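Local structure of endoglucanase (Clostridium thermocellum, 2YIK) at residues Ala77-Asp82 against Gly206-Lys211; Tyr139-Gln144 against Tyr406-Gly411; Gln366-Lys371 against Gln400-Val405. The protein probably hydrolyses beta-1,4-glycosidic bonds in cellulose, as a family 9 glycoside hydrolase whose dockerin type I domain is expected to attach it to the cellulosome. All blocks are in the same frame, centred on the assembly; numbering follows the deposited sequence.

Contact 1 (Ala77-Asp82 against Gly206-Lys211); sequences ARLPLD and GWFITK
D82 OD1 accepts hydrogen bonds from the backbone N of both Q84 and N85, and the backbone of N85 bonds in turn to G206, the residue that L79 touches across the contact. Strand 206-209 is also held by a hydrogen bond from the backbone N of F208 to OD1 of N87. It belongs to the small antiparallel sheet that accompanies the helical (alpha/alpha)6 barrel of family 9 glycoside hydrolases. The facing strand, 79-80, pairs instead with 107-108. The direct connection between the two segments is purely apolar. With CG anti to the backbone N of L79 (chi1 -180°), the leucine sends one branch across. Its CD2 comes within 3.7 Å of CA of G206, an approach straight onto backbone where glycine interposes no side chain. Beyond L79, the chain makes an inverse gamma turn centred on L81, whose backbone pairs with G106. A bound calcium ion lies about 9 Å from the L79 side chain. F208 offers its ring edge to the same methyl, L79 CD2 lying near the ring plane at 4.2 Å from CE1 of F208.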
loop_
_atom_site.group_PDB
_atom_site.type_symbol
_atom_site.label_atom_id
_atom_site.label_comp_id
_atom_site.label_asym_id
_atom_site.label_seq_id
_atom_site.Cartn_x
_atom_site.Cartn_y
_atom_site.Cartn_z
ATOM N N ALA A 77 9.027 -17.610 11.018
ATOM C CA ALA A 77 9.850 -17.070 12.093
ATOM C C ALA A 77 11.128 -17.869 12.340
ATOM O O ALA A 77 11.994 -17.440 13.097
ATOM C CB ALA A 77 9.027 -16.976 13.380
ATOM N N ARG A 78 11.237 -19.024 11.694
ATOM C CA ARG A 78 12.408 -19.878 11.831
ATOM C C ARG A 78 12.858 -20.354 10.464
ATOM O O ARG A 78 13.112 -21.544 10.272
ATOM C CB ARG A 78 12.095 -21.111 12.680
ATOM C CG ARG A 78 11.732 -20.859 14.128
ATOM C CD ARG A 78 10.575 -21.790 14.479
ATOM N NE ARG A 78 10.477 -22.893 13.511
ATOM C CZ ARG A 78 9.373 -23.603 13.280
ATOM N NH1 ARG A 78 8.255 -23.334 13.947
ATOM N NH2 ARG A 78 9.382 -24.575 12.364
ATOM N N LEU A 79 12.937 -19.435 9.505
ATOM C CA LEU A 79 13.374 -19.784 8.154
ATOM C C LEU A 79 14.838 -20.228 8.181
ATOM O O LEU A 79 15.689 -19.512 8.707
ATOM C CB LEU A 79 13.246 -18.573 7.234
ATOM C CG LEU A 79 13.666 -18.809 5.781
ATOM C CD1 LEU A 79 12.693 -19.767 5.128
ATOM C CD2 LEU A 79 13.693 -17.498 5.025
ATOM N N PRO A 80 15.151 -21.415 7.625
ATOM C CA PRO A 80 16.544 -21.875 7.627
ATOM C C PRO A 80 17.423 -21.000 6.748
ATOM O O PRO A 80 17.070 -20.687 5.613
ATOM C CB PRO A 80 16.444 -23.303 7.090
ATOM C CG PRO A 80 15.087 -23.740 7.551
ATOM C CD PRO A 80 14.248 -22.511 7.229
ATOM N N LEU A 81 18.579 -20.623 7.273
ATOM C CA LEU A 81 19.501 -19.776 6.539
ATOM C C LEU A 81 20.409 -20.590 5.618
ATOM O O LEU A 81 21.488 -21.015 6.022
ATOM C CB LEU A 81 20.344 -18.957 7.525
ATOM C CG LEU A 81 21.374 -17.974 6.958
ATOM C CD1 LEU A 81 20.678 -16.918 6.105
ATOM C CD2 LEU A 81 22.133 -17.321 8.108
ATOM N N ASP A 82 19.955 -20.828 4.390
ATOM C CA ASP A 82 20.749 -21.555 3.398
ATOM C C ASP A 82 20.314 -21.132 2.000
ATOM O O ASP A 82 19.343 -20.391 1.851
ATOM C CB ASP A 82 20.631 -23.081 3.573
ATOM C CG ASP A 82 19.210 -23.590 3.424
ATOM O OD1 ASP A 82 18.610 -23.436 2.335
ATOM O OD2 ASP A 82 18.694 -24.157 4.403
ATOM N N GLY A 206 12.221 -17.622 1.415
ATOM C CA GLY A 206 12.447 -16.234 1.757
ATOM C C GLY A 206 13.296 -15.651 0.639
ATOM O O GLY A 206 14.342 -16.206 0.307
ATOM N N TRP A 207 12.854 -14.556 0.034
ATOM C CA TRP A 207 13.618 -13.951 -1.050
ATOM C C TRP A 207 14.223 -12.651 -0.523
ATOM O O TRP A 207 13.538 -11.829 0.099
ATOM C CB TRP A 207 12.719 -13.722 -2.277
ATOM C CG TRP A 207 11.866 -14.939 -2.644
ATOM C CD1 TRP A 207 10.788 -15.417 -1.956
ATOM C CD2 TRP A 207 12.018 -15.799 -3.789
ATOM N NE1 TRP A 207 10.255 -16.511 -2.596
ATOM C CE2 TRP A 207 10.988 -16.768 -3.722
ATOM C CE3 TRP A 207 12.918 -15.845 -4.859
ATOM C CZ2 TRP A 207 10.835 -17.771 -4.691
ATOM C CZ3 TRP A 207 12.764 -16.847 -5.826
ATOM C CH2 TRP A 207 11.728 -17.794 -5.730
ATOM N N PHE A 208 15.518 -12.482 -0.769
ATOM C CA PHE A 208 16.256 -11.338 -0.255
ATOM C C PHE A 208 16.934 -10.473 -1.297
ATOM O O PHE A 208 17.444 -10.981 -2.292
ATOM C CB PHE A 208 17.356 -11.816 0.709
ATOM C CG PHE A 208 16.848 -12.545 1.925
ATOM C CD1 PHE A 208 16.224 -13.782 1.811
ATOM C CD2 PHE A 208 17.011 -11.994 3.195
ATOM C CE1 PHE A 208 15.767 -14.457 2.938
ATOM C CE2 PHE A 208 16.556 -12.663 4.326
ATOM C CZ PHE A 208 15.935 -13.895 4.198
ATOM N N ILE A 209 16.943 -9.161 -1.059
ATOM C CA ILE A 209 17.649 -8.242 -1.946
ATOM C C ILE A 209 19.012 -8.075 -1.281
ATOM O O ILE A 209 19.119 -7.924 -0.061
ATOM C CB ILE A 209 16.978 -6.853 -2.076
ATOM C CG1 ILE A 209 15.734 -6.957 -2.954
ATOM C CG2 ILE A 209 17.941 -5.860 -2.736
ATOM C CD1 ILE A 209 14.461 -6.712 -2.210
ATOM N N THR A 210 20.040 -8.090 -2.113
ATOM C CA THR A 210 21.424 -8.011 -1.694
ATOM C C THR A 210 22.120 -6.991 -2.603
ATOM O O THR A 210 21.563 -6.602 -3.628
ATOM C CB THR A 210 22.007 -9.441 -1.848
ATOM O OG1 THR A 210 22.015 -10.097 -0.577
ATOM C CG2 THR A 210 23.352 -9.428 -2.466
ATOM N N LYS A 211 23.324 -6.553 -2.244
ATOM C CA LYS A 211 24.030 -5.595 -3.086
ATOM C C LYS A 211 24.477 -6.265 -4.392
ATOM O O LYS A 211 24.916 -5.593 -5.325
ATOM C CB LYS A 211 25.258 -5.043 -2.362
ATOM C CG LYS A 211 26.464 -5.984 -2.354
ATOM C CD LYS A 211 27.533 -5.509 -1.381
ATOM C CE LYS A 211 28.058 -4.131 -1.748
ATOM N NZ LYS A 211 29.149 -4.207 -2.776
#

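Contact 2 (Tyr139-Gln144 against Tyr406-Gly411); sequences YEFKDQ and YDKHHG
One carboxylate oxygen of E140 accepts from two residues of the other segment. H409 NE2 donates to E140 OE1 over 2.8 Å, arriving on the syn side and lying 16° out of the carboxylate plane. The imidazole is turned steeply against the carboxylate, their planes 78° apart. K408 NZ reaches that oxygen from the anti side in a salt bridge of 3.1 Å to OE1 of E140. The ammonium group has a shorter bond as well, 2.7 Å from K408 NZ to the backbone O of E140, in the carbonyl plane and on a lone pair. K408 is extended along its whole length, whereas E140 bends back at chi2 (-79°), so that its carboxylate and its own carbonyl oxygen face one ammonium. E331 carries a second carboxylate close to OE2 of E140, an approach that may be eased by the lysine or by a proton on one acid.

Farther out, a water bonded to the Y139 carbonyl sits over the Y139 ring and makes a weak bond with K408 NZ. F141 runs alongside the lysine stem in the opposite sense, its CE1 4.0 Å from CD of K408, and CB of E140 lies over the centre of one face of the F141 ring. H410 ND1 donates to Y406 O at 2.6 Å, a bond that spans the C-terminal end of helix 392-408. The whole is a junction of helix ends, where 124-140 and 392-408 terminate side by side within the (alpha/alpha)6 barrel of family 9, with a lysine at the C-terminal carbonyl of a neighbouring helix.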
loop_
_atom_site.group_PDB
_atom_site.type_symbol
_atom_site.label_atom_id
_atom_site.label_comp_id
_atom_site.label_asym_id
_atom_site.label_seq_id
_atom_site.Cartn_x
_atom_site.Cartn_y
_atom_site.Cartn_z
ATOM N N TYR A 139 -1.634 10.011 7.376
ATOM C CA TYR A 139 -0.879 11.247 7.534
ATOM C C TYR A 139 -1.703 12.463 7.103
ATOM O O TYR A 139 -1.714 13.484 7.789
ATOM C CB TYR A 139 0.411 11.180 6.710
ATOM C CG TYR A 139 1.147 12.502 6.572
ATOM C CD1 TYR A 139 1.817 13.083 7.655
ATOM C CD2 TYR A 139 1.156 13.179 5.357
ATOM C CE1 TYR A 139 2.483 14.320 7.518
ATOM C CE2 TYR A 139 1.806 14.404 5.211
ATOM C CZ TYR A 139 2.466 14.971 6.287
ATOM O OH TYR A 139 3.092 16.193 6.106
ATOM N N GLU A 140 -2.393 12.346 5.969
ATOM C CA GLU A 140 -3.204 13.440 5.444
ATOM C C GLU A 140 -4.476 13.706 6.233
ATOM O O GLU A 140 -4.798 14.857 6.521
ATOM C CB GLU A 140 -3.617 13.170 3.990
ATOM C CG GLU A 140 -2.486 13.092 2.994
ATOM C CD GLU A 140 -1.953 14.452 2.578
ATOM O OE1 GLU A 140 -2.445 15.485 3.069
ATOM O OE2 GLU A 140 -1.033 14.490 1.746
ATOM N N PHE A 141 -5.197 12.645 6.579
ATOM C CA PHE A 141 -6.468 12.799 7.273
ATOM C C PHE A 141 -6.538 12.268 8.709
ATOM O O PHE A 141 -7.574 11.745 9.130
ATOM C CB PHE A 141 -7.574 12.163 6.412
ATOM C CG PHE A 141 -7.544 12.605 4.959
ATOM C CD1 PHE A 141 -7.685 13.949 4.620
ATOM C CD2 PHE A 141 -7.343 11.677 3.936
ATOM C CE1 PHE A 141 -7.623 14.366 3.280
ATOM C CE2 PHE A 141 -7.277 12.082 2.595
ATOM C CZ PHE A 141 -7.417 13.430 2.269
ATOM N N LYS A 142 -5.455 12.431 9.469
ATOM C CA LYS A 142 -5.420 11.958 10.856
ATOM C C LYS A 142 -6.605 12.502 11.675
ATOM O O LYS A 142 -7.164 11.791 12.507
ATOM C CB LYS A 142 -4.093 12.356 11.534
ATOM C CG LYS A 142 -3.713 11.455 12.734
ATOM C CD LYS A 142 -2.520 11.966 13.573
ATOM C CE LYS A 142 -1.148 11.929 12.858
ATOM N NZ LYS A 142 -1.038 11.066 11.617
ATOM N N ASP A 143 -6.989 13.755 11.438
ATOM C CA ASP A 143 -8.106 14.354 12.174
ATOM C C ASP A 143 -9.375 13.520 12.080
ATOM O O ASP A 143 -10.081 13.346 13.068
ATOM C CB ASP A 143 -8.417 15.759 11.657
ATOM C CG ASP A 143 -7.349 16.757 12.016
ATOM O OD1 ASP A 143 -6.635 16.522 13.010
ATOM O OD2 ASP A 143 -7.232 17.783 11.315
ATOM N N GLN A 144 -9.656 13.013 10.883
ATOM C CA GLN A 144 -10.842 12.205 10.649
ATOM C C GLN A 144 -10.767 10.825 11.285
ATOM O O GLN A 144 -11.782 10.307 11.743
ATOM C CB GLN A 144 -11.116 12.081 9.150
ATOM C CG GLN A 144 -11.694 13.344 8.515
ATOM C CD GLN A 144 -10.747 14.539 8.572
ATOM O OE1 GLN A 144 -9.620 14.479 8.079
ATOM N NE2 GLN A 144 -11.212 15.638 9.167
ATOM N N TYR A 406 -5.806 16.808 -2.956
ATOM C CA TYR A 406 -5.653 18.062 -3.692
ATOM C C TYR A 406 -6.541 19.143 -3.076
ATOM O O TYR A 406 -6.093 20.272 -2.852
ATOM C CB TYR A 406 -6.035 17.885 -5.165
ATOM C CG TYR A 406 -5.834 19.132 -6.001
ATOM C CD1 TYR A 406 -6.810 20.126 -6.056
ATOM C CD2 TYR A 406 -4.661 19.323 -6.727
ATOM C CE1 TYR A 406 -6.622 21.279 -6.812
ATOM C CE2 TYR A 406 -4.463 20.468 -7.490
ATOM C CZ TYR A 406 -5.447 21.441 -7.530
ATOM O OH TYR A 406 -5.272 22.565 -8.306
ATOM N N ASP A 407 -7.797 18.800 -2.804
ATOM C CA ASP A 407 -8.714 19.771 -2.222
ATOM C C ASP A 407 -8.285 20.183 -0.823
ATOM O O ASP A 407 -8.433 21.348 -0.445
ATOM C CB ASP A 407 -10.151 19.230 -2.199
ATOM C CG ASP A 407 -10.827 19.309 -3.569
ATOM O OD1 ASP A 407 -10.189 19.820 -4.514
ATOM O OD2 ASP A 407 -11.990 18.867 -3.703
ATOM N N LYS A 408 -7.748 19.235 -0.059
ATOM C CA LYS A 408 -7.303 19.558 1.285
ATOM C C LYS A 408 -6.238 20.646 1.212
ATOM O O LYS A 408 -6.258 21.604 1.989
ATOM C CB LYS A 408 -6.711 18.340 1.991
ATOM C CG LYS A 408 -6.078 18.698 3.332
ATOM C CD LYS A 408 -5.266 17.555 3.923
ATOM C CE LYS A 408 -4.405 18.054 5.090
ATOM N NZ LYS A 408 -3.460 17.016 5.592
ATOM N N HIS A 409 -5.328 20.508 0.255
ATOM C CA HIS A 409 -4.242 21.458 0.114
ATOM C C HIS A 409 -4.531 22.699 -0.714
ATOM O O HIS A 409 -3.627 23.483 -1.010
ATOM C CB HIS A 409 -3.015 20.717 -0.400
ATOM C CG HIS A 409 -2.499 19.709 0.572
ATOM N ND1 HIS A 409 -1.787 20.064 1.701
ATOM C CD2 HIS A 409 -2.664 18.367 0.647
ATOM C CE1 HIS A 409 -1.543 18.990 2.423
ATOM N NE2 HIS A 409 -2.066 17.943 1.806
ATOM N N HIS A 410 -5.795 22.881 -1.071
ATOM C CA HIS A 410 -6.212 24.050 -1.825
ATOM C C HIS A 410 -7.432 24.676 -1.159
ATOM O O HIS A 410 -8.518 24.716 -1.733
ATOM C CB HIS A 410 -6.523 23.689 -3.287
ATOM C CG HIS A 410 -5.305 23.371 -4.096
ATOM N ND1 HIS A 410 -4.650 22.156 -4.014
ATOM C CD2 HIS A 410 -4.562 24.131 -4.936
ATOM C CE1 HIS A 410 -3.564 22.187 -4.760
ATOM N NE2 HIS A 410 -3.485 23.380 -5.332
ATOM N N GLY A 411 -7.240 25.158 0.065
ATOM C CA GLY A 411 -8.322 25.789 0.802
ATOM C C GLY A 411 -8.998 24.833 1.767
ATOM O O GLY A 411 -9.862 25.233 2.550
HETATM O O HOH W 1 -1.348 16.320 7.408
#

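Contact 3 (Gln366-Lys371 against Gln400-Val405); sequences QDLLDK and QLIALV
Where L369 faces A403, the short segments of helices 363-373 and 392-408 run at 125° between their N-to-C directions, their axes 10.3 Å apart at closest approach, and the CA atoms of this pair are 6.5 Å from each other. L369 carries most of the contact. Its CG stands anti to the carbonyl carbon (chi1 -70°), and both methyls reach the partner helix at the I402-A403 peptide. CD2 of L369 settles on the backbone, 3.6 Å from CA of A403, and touches the alanine methyl too, at 3.8 Å from CB of A403. The small alanine thus admits a leucine branch directly onto the helix surface. CD1 of L369 lies beside the carbonyl O of I402, at 4.0 Å.

I402 meets the leucines with its short branch. CG2 is 4.1 Å from CD2 of L369 and 4.3 Å from CD2 of L368. The longer arm, CG1 and CD1, leads away from helix 363-373, and the isoleucine also packs on W136 of helix 124-140. I402 thus packs on both helices at once, in the (alpha/alpha)6 fold of the family. Y417 of helix 416-428 also packs on L369, and its hydroxyl is hydrogen-bonded to OD1 of D370.

All four touching residues are buried and meet mainly through carbon, the L369 methyls also lying beside backbone atoms of I402 and A403. Cohesion between the segments accordingly comes from dispersion and the exclusion of water, and the selectivity of the packing presumably from shape, a leucine branch set against an alanine.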
loop_
_atom_site.group_PDB
_atom_site.type_symbol
_atom_site.label_atom_id
_atom_site.label_comp_id
_atom_site.label_asym_id
_atom_site.label_seq_id
_atom_site.Cartn_x
_atom_site.Cartn_y
_atom_site.Cartn_z
ATOM N N GLN A 366 -3.243 18.264 -11.213
ATOM C CA GLN A 366 -4.456 18.945 -11.638
ATOM C C GLN A 366 -4.848 18.333 -12.985
ATOM O O GLN A 366 -6.031 18.144 -13.275
ATOM C CB GLN A 366 -4.227 20.453 -11.784
ATOM C CG GLN A 366 -5.493 21.212 -12.168
ATOM C CD GLN A 366 -5.257 22.694 -12.426
ATOM O OE1 GLN A 366 -6.141 23.393 -12.921
ATOM N NE2 GLN A 366 -4.068 23.175 -12.093
ATOM N N ASP A 367 -3.843 18.018 -13.801
ATOM C CA ASP A 367 -4.074 17.400 -15.105
ATOM C C ASP A 367 -4.623 15.984 -14.937
ATOM O O ASP A 367 -5.508 15.558 -15.675
ATOM C CB ASP A 367 -2.774 17.332 -15.910
ATOM C CG ASP A 367 -2.347 18.682 -16.447
ATOM O OD1 ASP A 367 -3.089 19.666 -16.248
ATOM O OD2 ASP A 367 -1.271 18.759 -17.074
ATOM N N LEU A 368 -4.075 15.254 -13.972
ATOM C CA LEU A 368 -4.510 13.892 -13.697
ATOM C C LEU A 368 -5.974 13.903 -13.269
ATOM O O LEU A 368 -6.790 13.117 -13.754
ATOM C CB LEU A 368 -3.666 13.287 -12.578
ATOM C CG LEU A 368 -4.116 11.934 -12.028
ATOM C CD1 LEU A 368 -3.954 10.858 -13.104
ATOM C CD2 LEU A 368 -3.295 11.602 -10.778
ATOM N N LEU A 369 -6.295 14.812 -12.354
ATOM C CA LEU A 369 -7.649 14.934 -11.841
ATOM C C LEU A 369 -8.661 15.432 -12.868
ATOM O O LEU A 369 -9.811 15.002 -12.854
ATOM C CB LEU A 369 -7.654 15.823 -10.592
ATOM C CG LEU A 369 -6.992 15.171 -9.372
ATOM C CD1 LEU A 369 -6.922 16.168 -8.225
ATOM C CD2 LEU A 369 -7.783 13.933 -8.955
ATOM N N ASP A 370 -8.247 16.339 -13.750
ATOM C CA ASP A 370 -9.161 16.826 -14.784
ATOM C C ASP A 370 -9.484 15.648 -15.693
ATOM O O ASP A 370 -10.599 15.513 -16.190
ATOM C CB ASP A 370 -8.524 17.928 -15.637
ATOM C CG ASP A 370 -8.470 19.268 -14.924
ATOM O OD1 ASP A 370 -9.265 19.488 -13.984
ATOM O OD2 ASP A 370 -7.636 20.109 -15.320
ATOM N N LYS A 371 -8.488 14.793 -15.889
ATOM C CA LYS A 371 -8.634 13.629 -16.743
ATOM C C LYS A 371 -9.615 12.630 -16.135
ATOM O O LYS A 371 -10.544 12.179 -16.813
ATOM C CB LYS A 371 -7.263 12.979 -16.966
ATOM C CG LYS A 371 -7.188 12.066 -18.189
ATOM C CD LYS A 371 -5.781 11.534 -18.438
ATOM C CE LYS A 371 -4.837 12.634 -18.894
ATOM N NZ LYS A 371 -3.543 12.075 -19.371
ATOM N N GLN A 400 -9.695 8.904 -6.175
ATOM C CA GLN A 400 -10.496 9.571 -5.153
ATOM C C GLN A 400 -9.569 10.152 -4.087
ATOM O O GLN A 400 -9.724 11.300 -3.665
ATOM C CB GLN A 400 -11.466 8.582 -4.494
ATOM C CG GLN A 400 -12.651 8.150 -5.356
ATOM C CD GLN A 400 -13.630 7.278 -4.581
ATOM O OE1 GLN A 400 -13.949 7.572 -3.428
ATOM N NE2 GLN A 400 -14.115 6.209 -5.210
ATOM N N LEU A 401 -8.608 9.345 -3.648
ATOM C CA LEU A 401 -7.654 9.783 -2.637
ATOM C C LEU A 401 -6.916 11.027 -3.113
ATOM O O LEU A 401 -6.869 12.026 -2.399
ATOM C CB LEU A 401 -6.648 8.673 -2.328
ATOM C CG LEU A 401 -5.544 9.033 -1.327
ATOM C CD1 LEU A 401 -6.168 9.415 0.011
ATOM C CD2 LEU A 401 -4.601 7.850 -1.158
ATOM N N ILE A 402 -6.354 10.967 -4.321
ATOM C CA ILE A 402 -5.624 12.109 -4.875
ATOM C C ILE A 402 -6.543 13.320 -4.964
ATOM O O ILE A 402 -6.132 14.439 -4.680
ATOM C CB ILE A 402 -5.056 11.810 -6.289
ATOM C CG1 ILE A 402 -4.059 10.649 -6.214
ATOM C CG2 ILE A 402 -4.408 13.072 -6.873
ATOM C CD1 ILE A 402 -2.846 10.949 -5.404
ATOM N N ALA A 403 -7.792 13.092 -5.354
ATOM C CA ALA A 403 -8.753 14.184 -5.469
ATOM C C ALA A 403 -8.969 14.885 -4.123
ATOM O O ALA A 403 -8.999 16.114 -4.049
ATOM C CB ALA A 403 -10.080 13.653 -5.994
ATOM N N LEU A 404 -9.117 14.090 -3.066
ATOM C CA LEU A 404 -9.349 14.612 -1.723
ATOM C C LEU A 404 -8.105 15.283 -1.130
ATOM O O LEU A 404 -8.213 16.252 -0.386
ATOM C CB LEU A 404 -9.852 13.478 -0.829
ATOM C CG LEU A 404 -11.188 12.927 -1.361
ATOM C CD1 LEU A 404 -11.416 11.503 -0.890
ATOM C CD2 LEU A 404 -12.315 13.849 -0.915
ATOM N N VAL A 405 -6.927 14.770 -1.473
ATOM C CA VAL A 405 -5.680 15.355 -0.995
ATOM C C VAL A 405 -5.469 16.722 -1.672
ATOM O O VAL A 405 -5.023 17.683 -1.041
ATOM C CB VAL A 405 -4.476 14.420 -1.296
ATOM C CG1 VAL A 405 -3.160 15.187 -1.168
ATOM C CG2 VAL A 405 -4.493 13.240 -0.332
#

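Overall arrangement
From the N terminus, strand 79-80 opens contact 1 and the end of helix 124-140 opens contact 2 before strand 206-209 returns to close the first loop, so these two cross along the chain. Contact 3 then forms over a short excursion, helix 363-373 to helix 392-408, within the span that contact 2 completes at 406-411. Helix 392-408 is common to both: one side faces 363-373, while residues between 401 and 409 also meet the 139-144 bend. The two also touch directly, Y406 CB lying 3.6 Å from CD1 of L369. Contact 1, about 40 Å away between centres and across the chain's centre, sets strand 79-80 of a two-stranded sheet against 206-209 of a separate antiparallel sheet.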